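Local coordinates for virulent strain associated lipoprotein (PDB 6FZZ) that belongs to the outer surface lipoproteins of a Lyme disease spirochaete and, like its Borrelia burgdorferi relative BBE31, may bind glutathione, at residues I100-V105 with L185-I190; K93-I98 with E106-T111; L167-D172 with N181-H186; K155-K160 with K195-E200. One frame throughout, in Å; residues are numbered along the deposited sequence.

In the fold
Following the chain from the N terminus, interaction 2 comes first and closes a short loop: helix 89-102 turns a corner into helix 105-126, and the two pack together beside the turn. Interaction 1 opens at the turn between those two helices and crosses interaction 2, reaching forward to helix 180-209 at 185-190. Interaction 4 opens at 155-160 and closes at 195-200, crossing interaction 1, while interaction 3 lies within its span and joins the same helices, 138-170 and 180-209, nearer their connecting loop. Leu185 and His186 belong to both interactions 1 and 3. Ile108 of interaction 2 touches Val187 and Ile190 of interaction 1. Together the contacts join helices 89-102, 105-126, 138-170 and 180-209.

Interaction 1 (I100-V105 with L185-I190); sequences ILANEV and LHVKEI
Glu104 and Lys188 form a salt bridge beside the small apolar patch of Ala102 and Val187, where the turn after helix 89-102 packs against helix 180-209 in this all-helical bundle. The turn is a Schellman motif: Asn103 has positive phi (56°), its N bonds back to Ile100 O, and Glu104 then takes the N-cap position of helix 105-126. The chain therefore turns a sharp corner while still presenting Ala102 and Glu104 to the partner helix.

The apolar part is compact. Val187 points toward the turn and divides its two methyls between neighbours: CG2 rests on Ala102 CB at 3.8 Å, and CG1 lies against the aliphatic part of Glu104, 3.8 Å from its CG. The side chains of Glu104 and Val187 run past each other in opposite directions. Ile108 of helix 105-126 also touches Val187, extending this layer into the core.

The polar part lies toward the surface. Glu104 bends at its second torsion (chi2 -61°), which carries the carboxylate past Val187 toward Lys188, whose chain crosses it at about a right angle. Lys184, one turn earlier, forms a second salt bridge with the same OE2 and donates to Ala102 O, so two ammonium groups grip one buried carboxylate oxygen, which probably favours its ionised form. A water accepts a hydrogen bond from Lys188 NZ at 2.7 Å and gives a weak one to Glu104 OE1. Lys188 NZ approaches Glu104 OE2 to 2.8 Å from above the carboxylate plane, 47° out of it.

Interaction 2 (K93-I98 with E106-T111); sequences KRFSEI and EDIFNT
The edge of the Phe95 ring receives Phe109 CZ close to its plane, 3.9 Å from Phe95 CE2. The rings are inclined at 62° with centroids 5.9 Å apart, an oblique aromatic pair, and the two side chains pass each other in opposite directions. Ile108 adds a methyl at a slant to the Phe95 ring: Ile108 CG2 lies 4.0 Å from Phe95 CZ. These residues fill the corner where two consecutive helices, 89-102 and 105-126, are joined by a very short turn in the helical bundle.

Phe95 has CG anti to its backbone N (chi1 -175°), which carries the ring out from helix 89-102 until CE2 and CZ touch the second helix. Everything across the contact is apolar and buried; no hydrogen bond links the two segments. The pair is wedged among other parts of the fold: Phe162 of helix 138-170 sets its ring against Phe95, Phe109 also touches Tyr76 and Thr80 of helix 71-83, and Ile108 reaches Val191 of helix 180-209.

Polar groups are served along their own helices. Glu97 CD lies 4.1 Å above the plane of the Arg94 guanidinium, offset toward its rim. That pairing is electrostatic, since no N-H points at Glu97 OE1. On the other helix, Thr111 OG1 donates to Asp107 O at 2.7 Å, in the carbonyl plane with a C=O...donor angle of 152°.

Interaction 3 (L167-D172 with N181-H186); sequences LDYQDD and NKLKLH
Tyr169 and Leu183 bury the largest areas here, meeting through one ring carbon and one methyl: Tyr169 CD1 and Leu183 CD1 are 4.1 Å apart. The ring extends from helix 138-170 with CG anti to the backbone N (chi1 -169°), and this swing brings it to Leu183, which points toward it from helix 180-209. The two side chains are set at a slant. Helix 89-102 packs on this pair, as Ile98 touches both residues and Arg94 and Leu101 also touch Tyr169.

The two helices form an antiparallel alpha-hairpin, and this contact sits next to its connecting loop. Helix 138-170 finishes in a Schellman motif, with Asp172 at positive phi and its N bonded to Tyr169 O at 3.0 Å; Asp172 OD1 then accepts from Ala178 N, holding the loop back toward the helix end.

Asp168 points across the hairpin at His186, but Asp168 OD2 and His186 NE2 remain 4.3 Å apart. A single water bridges them, donating to Asp168 OD2 at 2.6 Å and lying in the imidazole plane at the ring edge, 2.6 Å from His186 NE2. The other carboxylate oxygen, Asp168 OD1, is held by Gln164 and Asn173. The nearby negative charge may favour a protonated imidazole on His186.

Interaction 4 (K155-K160 with K195-E200); sequences KEIISK and KEKQEE
Ile158 and Lys197 make the close part of this contact, with Ile158 CD1 3.9 Å from Lys197 CG and Ile158 CG1 4.1 Å from Lys197 CB. Both side chains point toward the opposite helix and cross at an angle, so the isoleucine meets the first carbons of the lysine rather than its charged end. Within the two segments, the CA atoms of Ile158 and Lys197 are the nearest pair, 7.7 Å apart. Ile158 also touches Leu115 of helix 105-126 and Ile83 of helix 71-83, which continue the apolar packing.

The two segments belong to the antiparallel pair of long helices, 138-170 and 180-209, that runs through the helical bundle of this pFam54 protein; residues 195-200 fall in a predicted coiled-coil stretch. Lys155, which points away from helix 180-209, serves another junction, where its ammonium group forms a salt bridge with Glu116 and donates to Gly82 O.

Toward solvent the packing thins. Ile157 starts in the direction of the partner helix, but its outer end leads away, leaving CG2 4.2 Å from Lys197 CE. The Lys197 chain bends at its second torsion (chi2 -70°), and its ammonium group returns to its own helix: NZ donates to Glu200 OE1 at 3.0 Å, arriving on the syn side 28° out of the carboxylate plane. On a different side of helix 180-209, Lys195 NZ bonds to Gln198 OE1 at 2.6 Å in the carbonyl plane, and to the anti lone pair of Glu199 OE2 at 3.1 Å.

Interaction 1 (I100-V105 with L185-I190)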
# COMPACT_ATOMS: atom_id res chain seq x y z
N ILE A 100 16.22 -4.65 4.21
CA ILE A 100 17.02 -5.74 4.76
C ILE A 100 18.28 -5.24 5.47
O ILE A 100 18.56 -5.65 6.60
CB ILE A 100 17.38 -6.76 3.66
CG1 ILE A 100 16.12 -7.51 3.21
CG2 ILE A 100 18.49 -7.72 4.11
CD1 ILE A 100 16.32 -8.29 1.91
N LEU A 101 19.01 -4.37 4.81
CA LEU A 101 20.19 -3.75 5.44
C LEU A 101 19.88 -3.00 6.73
O LEU A 101 20.64 -3.07 7.67
CB LEU A 101 20.88 -2.82 4.49
CG LEU A 101 21.67 -3.57 3.46
CD1 LEU A 101 22.12 -2.58 2.38
CD2 LEU A 101 22.86 -4.30 4.11
N ALA A 102 18.75 -2.29 6.78
CA ALA A 102 18.27 -1.66 8.02
C ALA A 102 17.74 -2.66 9.03
O ALA A 102 17.47 -2.28 10.18
CB ALA A 102 17.15 -0.65 7.70
N ASN A 103 17.51 -3.89 8.59
CA ASN A 103 16.85 -4.97 9.39
C ASN A 103 15.45 -4.59 9.94
O ASN A 103 15.13 -4.72 11.15
CB ASN A 103 17.77 -5.45 10.48
CG ASN A 103 17.29 -6.74 11.11
OD1 ASN A 103 16.88 -7.68 10.42
ND2 ASN A 103 17.35 -6.79 12.41
N GLU A 104 14.59 -4.09 9.05
CA GLU A 104 13.25 -3.64 9.47
C GLU A 104 12.24 -4.18 8.49
O GLU A 104 11.24 -3.50 8.22
CB GLU A 104 13.17 -2.09 9.51
CG GLU A 104 13.96 -1.39 10.62
CD GLU A 104 13.47 -1.82 12.01
OE1 GLU A 104 12.32 -2.31 12.15
OE2 GLU A 104 14.29 -1.79 12.96
N VAL A 105 12.46 -5.42 7.99
CA VAL A 105 11.55 -5.99 7.00
C VAL A 105 10.13 -6.05 7.54
O VAL A 105 9.17 -5.60 6.90
CB VAL A 105 12.03 -7.34 6.48
CG1 VAL A 105 10.95 -7.98 5.59
CG2 VAL A 105 13.32 -7.17 5.66
N LEU A 185 18.28 4.34 12.19
CA LEU A 185 17.49 5.43 12.79
C LEU A 185 16.48 6.07 11.82
O LEU A 185 15.32 6.31 12.18
CB LEU A 185 18.41 6.56 13.30
CG LEU A 185 19.06 6.27 14.63
CD1 LEU A 185 20.30 7.16 14.87
CD2 LEU A 185 18.01 6.47 15.73
N HIS A 186 16.93 6.36 10.61
CA HIS A 186 16.06 6.94 9.59
C HIS A 186 14.93 5.96 9.21
O HIS A 186 13.77 6.35 9.09
CB HIS A 186 16.94 7.29 8.38
CG HIS A 186 16.19 7.87 7.23
ND1 HIS A 186 15.60 9.12 7.28
CD2 HIS A 186 15.96 7.41 5.98
CE1 HIS A 186 15.04 9.40 6.11
NE2 HIS A 186 15.23 8.36 5.32
N VAL A 187 15.25 4.70 8.99
CA VAL A 187 14.21 3.72 8.66
C VAL A 187 13.16 3.57 9.80
O VAL A 187 11.94 3.37 9.53
CB VAL A 187 14.81 2.41 8.17
CG1 VAL A 187 13.77 1.30 8.01
CG2 VAL A 187 15.44 2.66 6.80
N LYS A 188 13.61 3.70 11.06
CA LYS A 188 12.69 3.74 12.21
C LYS A 188 11.68 4.84 12.18
O LYS A 188 10.52 4.60 12.56
CB LYS A 188 13.43 3.92 13.52
CG LYS A 188 14.08 2.68 13.98
CD LYS A 188 13.06 1.71 14.47
CE LYS A 188 13.69 0.73 15.46
NZ LYS A 188 13.14 -0.62 15.26
N GLU A 189 12.15 6.04 11.82
CA GLU A 189 11.29 7.21 11.63
C GLU A 189 10.27 6.98 10.51
O GLU A 189 9.16 7.48 10.58
CB GLU A 189 12.07 8.47 11.21
CG GLU A 189 12.69 9.35 12.27
CD GLU A 189 11.81 9.53 13.50
OE1 GLU A 189 10.59 9.81 13.36
OE2 GLU A 189 12.37 9.38 14.60
N ILE A 190 10.69 6.30 9.42
CA ILE A 190 9.74 5.93 8.36
C ILE A 190 8.68 4.98 8.91
O ILE A 190 7.46 5.17 8.63
CB ILE A 190 10.46 5.39 7.13
CG1 ILE A 190 11.30 6.51 6.54
CG2 ILE A 190 9.50 4.89 6.09
CD1 ILE A 190 12.20 6.07 5.39
O HOH W 1 10.57 -0.51 14.48

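Interaction 2 (K93-I98 with E106-T111)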
# COMPACT_ATOMS: atom_id res chain seq x y z
N LYS A 93 14.00 -4.04 -6.21
CA LYS A 93 15.05 -4.87 -5.63
C LYS A 93 15.88 -3.99 -4.68
O LYS A 93 16.27 -4.39 -3.62
CB LYS A 93 15.96 -5.47 -6.76
CG LYS A 93 17.25 -6.09 -6.19
CD LYS A 93 18.39 -6.20 -7.20
CE LYS A 93 17.94 -6.73 -8.55
NZ LYS A 93 19.11 -7.20 -9.36
N ARG A 94 16.16 -2.76 -5.08
CA ARG A 94 16.94 -1.87 -4.25
C ARG A 94 16.19 -1.50 -2.97
O ARG A 94 16.78 -1.46 -1.93
CB ARG A 94 17.29 -0.61 -5.04
CG ARG A 94 17.96 0.50 -4.28
CD ARG A 94 19.11 0.13 -3.36
NE ARG A 94 20.21 -0.57 -4.03
CZ ARG A 94 21.34 -0.92 -3.42
NH1 ARG A 94 21.53 -0.65 -2.13
NH2 ARG A 94 22.29 -1.55 -4.10
N PHE A 95 14.89 -1.23 -3.07
CA PHE A 95 14.11 -1.00 -1.88
C PHE A 95 14.25 -2.15 -0.89
O PHE A 95 14.46 -1.96 0.31
CB PHE A 95 12.62 -0.80 -2.23
CG PHE A 95 11.76 -0.44 -1.04
CD1 PHE A 95 11.80 0.84 -0.49
CD2 PHE A 95 10.90 -1.38 -0.48
CE1 PHE A 95 11.00 1.13 0.63
CE2 PHE A 95 10.10 -1.07 0.60
CZ PHE A 95 10.13 0.18 1.12
N SER A 96 14.09 -3.36 -1.40
CA SER A 96 14.18 -4.54 -0.54
C SER A 96 15.55 -4.63 0.14
O SER A 96 15.66 -4.90 1.35
CB SER A 96 13.85 -5.78 -1.39
OG SER A 96 14.11 -6.98 -0.73
N GLU A 97 16.61 -4.47 -0.67
CA GLU A 97 17.98 -4.41 -0.18
C GLU A 97 18.16 -3.41 0.96
O GLU A 97 18.73 -3.78 2.03
CB GLU A 97 18.96 -4.10 -1.34
CG GLU A 97 18.97 -5.23 -2.36
CD GLU A 97 19.83 -4.91 -3.59
OE1 GLU A 97 20.20 -3.73 -3.79
OE2 GLU A 97 20.11 -5.85 -4.38
N ILE A 98 17.61 -2.20 0.80
CA ILE A 98 17.78 -1.14 1.80
C ILE A 98 17.07 -1.51 3.11
O ILE A 98 17.64 -1.36 4.17
CB ILE A 98 17.22 0.22 1.34
CG1 ILE A 98 18.07 0.81 0.23
CG2 ILE A 98 17.20 1.23 2.47
CD1 ILE A 98 17.28 1.82 -0.54
N GLU A 106 9.99 -6.60 8.74
CA GLU A 106 8.66 -6.78 9.34
C GLU A 106 7.88 -5.54 9.54
O GLU A 106 6.71 -5.46 9.13
CB GLU A 106 8.77 -7.55 10.67
CG GLU A 106 9.13 -8.99 10.44
CD GLU A 106 9.18 -9.79 11.76
OE1 GLU A 106 8.90 -9.20 12.86
OE2 GLU A 106 9.48 -11.00 11.70
N ASP A 107 8.49 -4.52 10.13
CA ASP A 107 7.74 -3.34 10.53
C ASP A 107 7.43 -2.49 9.28
O ASP A 107 6.39 -1.86 9.22
CB ASP A 107 8.52 -2.49 11.56
CG ASP A 107 8.39 -3.04 13.00
OD1 ASP A 107 7.88 -4.15 13.15
OD2 ASP A 107 8.78 -2.39 13.98
N ILE A 108 8.37 -2.40 8.34
CA ILE A 108 8.11 -1.64 7.09
C ILE A 108 7.05 -2.36 6.25
O ILE A 108 6.08 -1.70 5.75
CB ILE A 108 9.43 -1.51 6.25
CG1 ILE A 108 10.37 -0.54 6.89
CG2 ILE A 108 9.14 -1.11 4.81
CD1 ILE A 108 9.99 0.95 6.74
N PHE A 109 7.24 -3.67 6.01
CA PHE A 109 6.37 -4.37 5.06
C PHE A 109 5.00 -4.63 5.68
O PHE A 109 3.97 -4.35 5.05
CB PHE A 109 7.01 -5.66 4.49
CG PHE A 109 7.99 -5.39 3.37
CD1 PHE A 109 9.32 -5.04 3.65
CD2 PHE A 109 7.59 -5.49 2.05
CE1 PHE A 109 10.21 -4.78 2.62
CE2 PHE A 109 8.49 -5.25 1.03
CZ PHE A 109 9.77 -4.86 1.32
N ASN A 110 4.95 -5.09 6.91
CA ASN A 110 3.62 -5.39 7.48
C ASN A 110 2.74 -4.13 7.60
O ASN A 110 1.49 -4.18 7.41
CB ASN A 110 3.73 -6.09 8.85
CG ASN A 110 4.23 -7.53 8.75
OD1 ASN A 110 4.19 -8.20 7.70
ND2 ASN A 110 4.67 -8.05 9.91
N THR A 111 3.37 -3.03 7.95
CA THR A 111 2.67 -1.78 8.16
C THR A 111 2.13 -1.27 6.81
O THR A 111 0.96 -0.90 6.74
CB THR A 111 3.52 -0.71 8.92
OG1 THR A 111 3.97 -1.22 10.15
CG2 THR A 111 2.66 0.49 9.26

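Interaction 3 (L167-D172 with N181-H186)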
# COMPACT_ATOMS: atom_id res chain seq x y z
N LEU A 167 16.07 7.73 -3.15
CA LEU A 167 16.95 8.85 -3.58
C LEU A 167 17.94 9.22 -2.50
O LEU A 167 19.12 9.43 -2.78
CB LEU A 167 16.12 10.07 -3.96
CG LEU A 167 15.05 9.88 -5.06
CD1 LEU A 167 14.43 11.22 -5.48
CD2 LEU A 167 15.58 9.19 -6.29
N ASP A 168 17.45 9.30 -1.25
CA ASP A 168 18.30 9.64 -0.11
C ASP A 168 19.41 8.68 0.10
O ASP A 168 20.53 9.07 0.54
CB ASP A 168 17.50 9.74 1.19
CG ASP A 168 16.62 10.98 1.20
OD1 ASP A 168 16.89 11.84 0.36
OD2 ASP A 168 15.68 11.10 1.99
N TYR A 169 19.09 7.40 -0.10
CA TYR A 169 20.11 6.36 -0.03
C TYR A 169 21.22 6.44 -1.12
O TYR A 169 22.44 6.39 -0.82
CB TYR A 169 19.45 5.01 -0.07
CG TYR A 169 20.41 3.92 0.26
CD1 TYR A 169 20.71 3.62 1.56
CD2 TYR A 169 21.01 3.18 -0.75
CE1 TYR A 169 21.62 2.62 1.85
CE2 TYR A 169 21.95 2.20 -0.47
CZ TYR A 169 22.25 1.94 0.84
OH TYR A 169 23.14 0.93 1.14
N GLN A 170 20.78 6.42 -2.36
CA GLN A 170 21.66 6.66 -3.50
C GLN A 170 22.58 7.91 -3.28
O GLN A 170 23.75 7.82 -3.48
CB GLN A 170 20.81 6.77 -4.76
CG GLN A 170 21.45 7.49 -5.93
CD GLN A 170 20.48 8.45 -6.63
OE1 GLN A 170 19.98 9.40 -6.03
NE2 GLN A 170 20.25 8.22 -7.91
N ASP A 171 22.03 9.03 -2.83
CA ASP A 171 22.82 10.22 -2.49
C ASP A 171 23.58 10.22 -1.18
O ASP A 171 24.30 11.18 -0.90
CB ASP A 171 21.93 11.44 -2.43
CG ASP A 171 21.38 11.82 -3.77
OD1 ASP A 171 21.82 11.22 -4.76
OD2 ASP A 171 20.49 12.70 -3.83
N ASP A 172 23.40 9.20 -0.34
CA ASP A 172 23.98 9.18 0.99
C ASP A 172 23.56 10.39 1.83
O ASP A 172 24.36 10.89 2.64
CB ASP A 172 25.52 9.04 0.88
CG ASP A 172 26.19 8.57 2.18
OD1 ASP A 172 25.63 7.82 3.03
OD2 ASP A 172 27.36 8.94 2.33
N ASN A 181 23.94 2.68 11.04
CA ASN A 181 23.28 3.15 12.25
C ASN A 181 22.37 4.30 11.94
O ASN A 181 21.29 4.35 12.46
CB ASN A 181 24.29 3.59 13.30
CG ASN A 181 25.28 2.49 13.67
OD1 ASN A 181 26.50 2.65 13.51
ND2 ASN A 181 24.77 1.38 14.16
N LYS A 182 22.84 5.21 11.09
CA LYS A 182 22.04 6.29 10.55
C LYS A 182 20.89 5.78 9.66
O LYS A 182 19.79 6.30 9.75
CB LYS A 182 22.91 7.26 9.72
CG LYS A 182 24.03 7.94 10.50
CD LYS A 182 23.69 9.39 10.83
CE LYS A 182 24.79 10.36 10.42
NZ LYS A 182 26.10 10.18 11.13
N LEU A 183 21.15 4.81 8.78
CA LEU A 183 20.05 4.17 8.05
C LEU A 183 18.97 3.64 8.99
O LEU A 183 17.79 3.84 8.77
CB LEU A 183 20.55 3.01 7.19
CG LEU A 183 19.49 2.34 6.29
CD1 LEU A 183 18.94 3.31 5.28
CD2 LEU A 183 20.13 1.14 5.63
N LYS A 184 19.40 2.85 9.96
CA LYS A 184 18.52 2.28 10.93
C LYS A 184 17.66 3.30 11.65
O LYS A 184 16.41 3.13 11.75
CB LYS A 184 19.35 1.53 11.97
CG LYS A 184 18.55 0.95 13.12
CD LYS A 184 17.66 -0.18 12.65
CE LYS A 184 17.82 -1.44 13.49
NZ LYS A 184 16.95 -2.52 12.91
N LEU A 185 18.28 4.34 12.19
CA LEU A 185 17.49 5.43 12.79
C LEU A 185 16.48 6.07 11.82
O LEU A 185 15.32 6.31 12.18
CB LEU A 185 18.41 6.56 13.30
CG LEU A 185 19.06 6.27 14.63
CD1 LEU A 185 20.30 7.16 14.87
CD2 LEU A 185 18.01 6.47 15.73
N HIS A 186 16.93 6.36 10.61
CA HIS A 186 16.06 6.94 9.59
C HIS A 186 14.93 5.96 9.21
O HIS A 186 13.77 6.35 9.09
CB HIS A 186 16.94 7.29 8.38
CG HIS A 186 16.19 7.87 7.23
ND1 HIS A 186 15.60 9.12 7.28
CD2 HIS A 186 15.96 7.41 5.98
CE1 HIS A 186 15.04 9.40 6.11
NE2 HIS A 186 15.23 8.36 5.32
O HOH W 2 14.32 9.15 3.01

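Interaction 4 (K155-K160 with K195-E200)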
# COMPACT_ATOMS: atom_id res chain seq x y z
N LYS A 155 -2.03 6.46 0.97
CA LYS A 155 -1.19 5.59 0.19
C LYS A 155 -0.16 6.36 -0.57
O LYS A 155 1.00 5.96 -0.64
CB LYS A 155 -2.06 4.75 -0.75
CG LYS A 155 -1.32 4.26 -1.97
CD LYS A 155 -2.13 3.29 -2.81
CE LYS A 155 -1.17 2.74 -3.89
NZ LYS A 155 -1.76 1.61 -4.56
N GLU A 156 -0.60 7.46 -1.19
CA GLU A 156 0.28 8.34 -1.97
C GLU A 156 1.44 8.97 -1.13
O GLU A 156 2.57 9.08 -1.61
CB GLU A 156 -0.54 9.45 -2.61
CG GLU A 156 0.30 10.55 -3.20
CD GLU A 156 -0.45 11.34 -4.23
OE1 GLU A 156 -1.64 11.68 -3.95
OE2 GLU A 156 0.17 11.63 -5.29
N ILE A 157 1.16 9.32 0.12
CA ILE A 157 2.18 9.79 1.06
C ILE A 157 3.27 8.71 1.34
O ILE A 157 4.47 9.00 1.26
CB ILE A 157 1.54 10.22 2.40
CG1 ILE A 157 0.61 11.40 2.18
CG2 ILE A 157 2.60 10.64 3.43
CD1 ILE A 157 1.14 12.45 1.24
N ILE A 158 2.82 7.49 1.62
CA ILE A 158 3.75 6.38 1.81
C ILE A 158 4.57 6.05 0.57
O ILE A 158 5.77 5.89 0.67
CB ILE A 158 3.04 5.15 2.42
CG1 ILE A 158 2.68 5.47 3.86
CG2 ILE A 158 3.92 3.88 2.40
CD1 ILE A 158 3.61 6.47 4.54
N SER A 159 3.90 5.98 -0.58
CA SER A 159 4.58 5.77 -1.84
C SER A 159 5.65 6.82 -2.04
O SER A 159 6.79 6.47 -2.45
CB SER A 159 3.58 5.72 -3.07
OG SER A 159 4.34 5.88 -4.24
N LYS A 160 5.33 8.10 -1.81
CA LYS A 160 6.38 9.11 -1.94
C LYS A 160 7.50 8.97 -0.92
O LYS A 160 8.67 9.29 -1.19
CB LYS A 160 5.82 10.52 -1.90
CG LYS A 160 4.88 10.82 -3.07
CD LYS A 160 4.60 12.31 -3.15
CE LYS A 160 3.56 12.62 -4.21
NZ LYS A 160 2.72 13.75 -3.76
N LYS A 195 3.20 3.93 10.17
CA LYS A 195 2.29 3.37 11.15
C LYS A 195 1.16 4.39 11.43
O LYS A 195 0.01 3.99 11.56
CB LYS A 195 3.04 3.04 12.44
CG LYS A 195 2.20 2.35 13.49
CD LYS A 195 1.90 0.91 13.07
CE LYS A 195 1.07 0.16 14.07
NZ LYS A 195 -0.39 0.35 13.90
N GLU A 196 1.48 5.67 11.41
CA GLU A 196 0.46 6.68 11.58
C GLU A 196 -0.52 6.69 10.41
O GLU A 196 -1.72 6.83 10.62
CB GLU A 196 1.05 8.07 11.76
CG GLU A 196 1.76 8.19 13.11
CD GLU A 196 2.11 9.60 13.49
OE1 GLU A 196 2.10 10.52 12.63
OE2 GLU A 196 2.37 9.78 14.70
N LYS A 197 0.02 6.61 9.21
CA LYS A 197 -0.81 6.64 8.01
C LYS A 197 -1.62 5.36 7.95
O LYS A 197 -2.75 5.36 7.50
CB LYS A 197 0.07 6.79 6.77
CG LYS A 197 0.73 8.16 6.63
CD LYS A 197 -0.28 9.24 6.31
CE LYS A 197 0.16 10.59 6.85
NZ LYS A 197 -1.05 11.44 6.94
N GLN A 198 -1.06 4.26 8.45
CA GLN A 198 -1.76 3.01 8.47
C GLN A 198 -2.97 3.07 9.41
O GLN A 198 -4.07 2.61 9.07
CB GLN A 198 -0.88 1.86 8.91
CG GLN A 198 -1.66 0.56 9.09
CD GLN A 198 -1.93 0.22 10.54
OE1 GLN A 198 -1.05 0.35 11.38
NE2 GLN A 198 -3.17 -0.14 10.85
N GLU A 199 -2.75 3.59 10.61
CA GLU A 199 -3.85 3.84 11.53
C GLU A 199 -4.94 4.77 10.99
O GLU A 199 -6.14 4.54 11.22
CB GLU A 199 -3.31 4.34 12.86
CG GLU A 199 -2.59 3.23 13.59
CD GLU A 199 -1.91 3.67 14.90
OE1 GLU A 199 -2.13 4.78 15.35
OE2 GLU A 199 -1.15 2.88 15.44
N GLU A 200 -4.50 5.82 10.34
CA GLU A 200 -5.39 6.72 9.63
C GLU A 200 -6.24 5.99 8.56
O GLU A 200 -7.46 6.18 8.49
CB GLU A 200 -4.56 7.83 9.06
CG GLU A 200 -5.33 8.92 8.37
CD GLU A 200 -4.43 10.07 7.93
OE1 GLU A 200 -3.30 10.25 8.49
OE2 GLU A 200 -4.92 10.80 7.03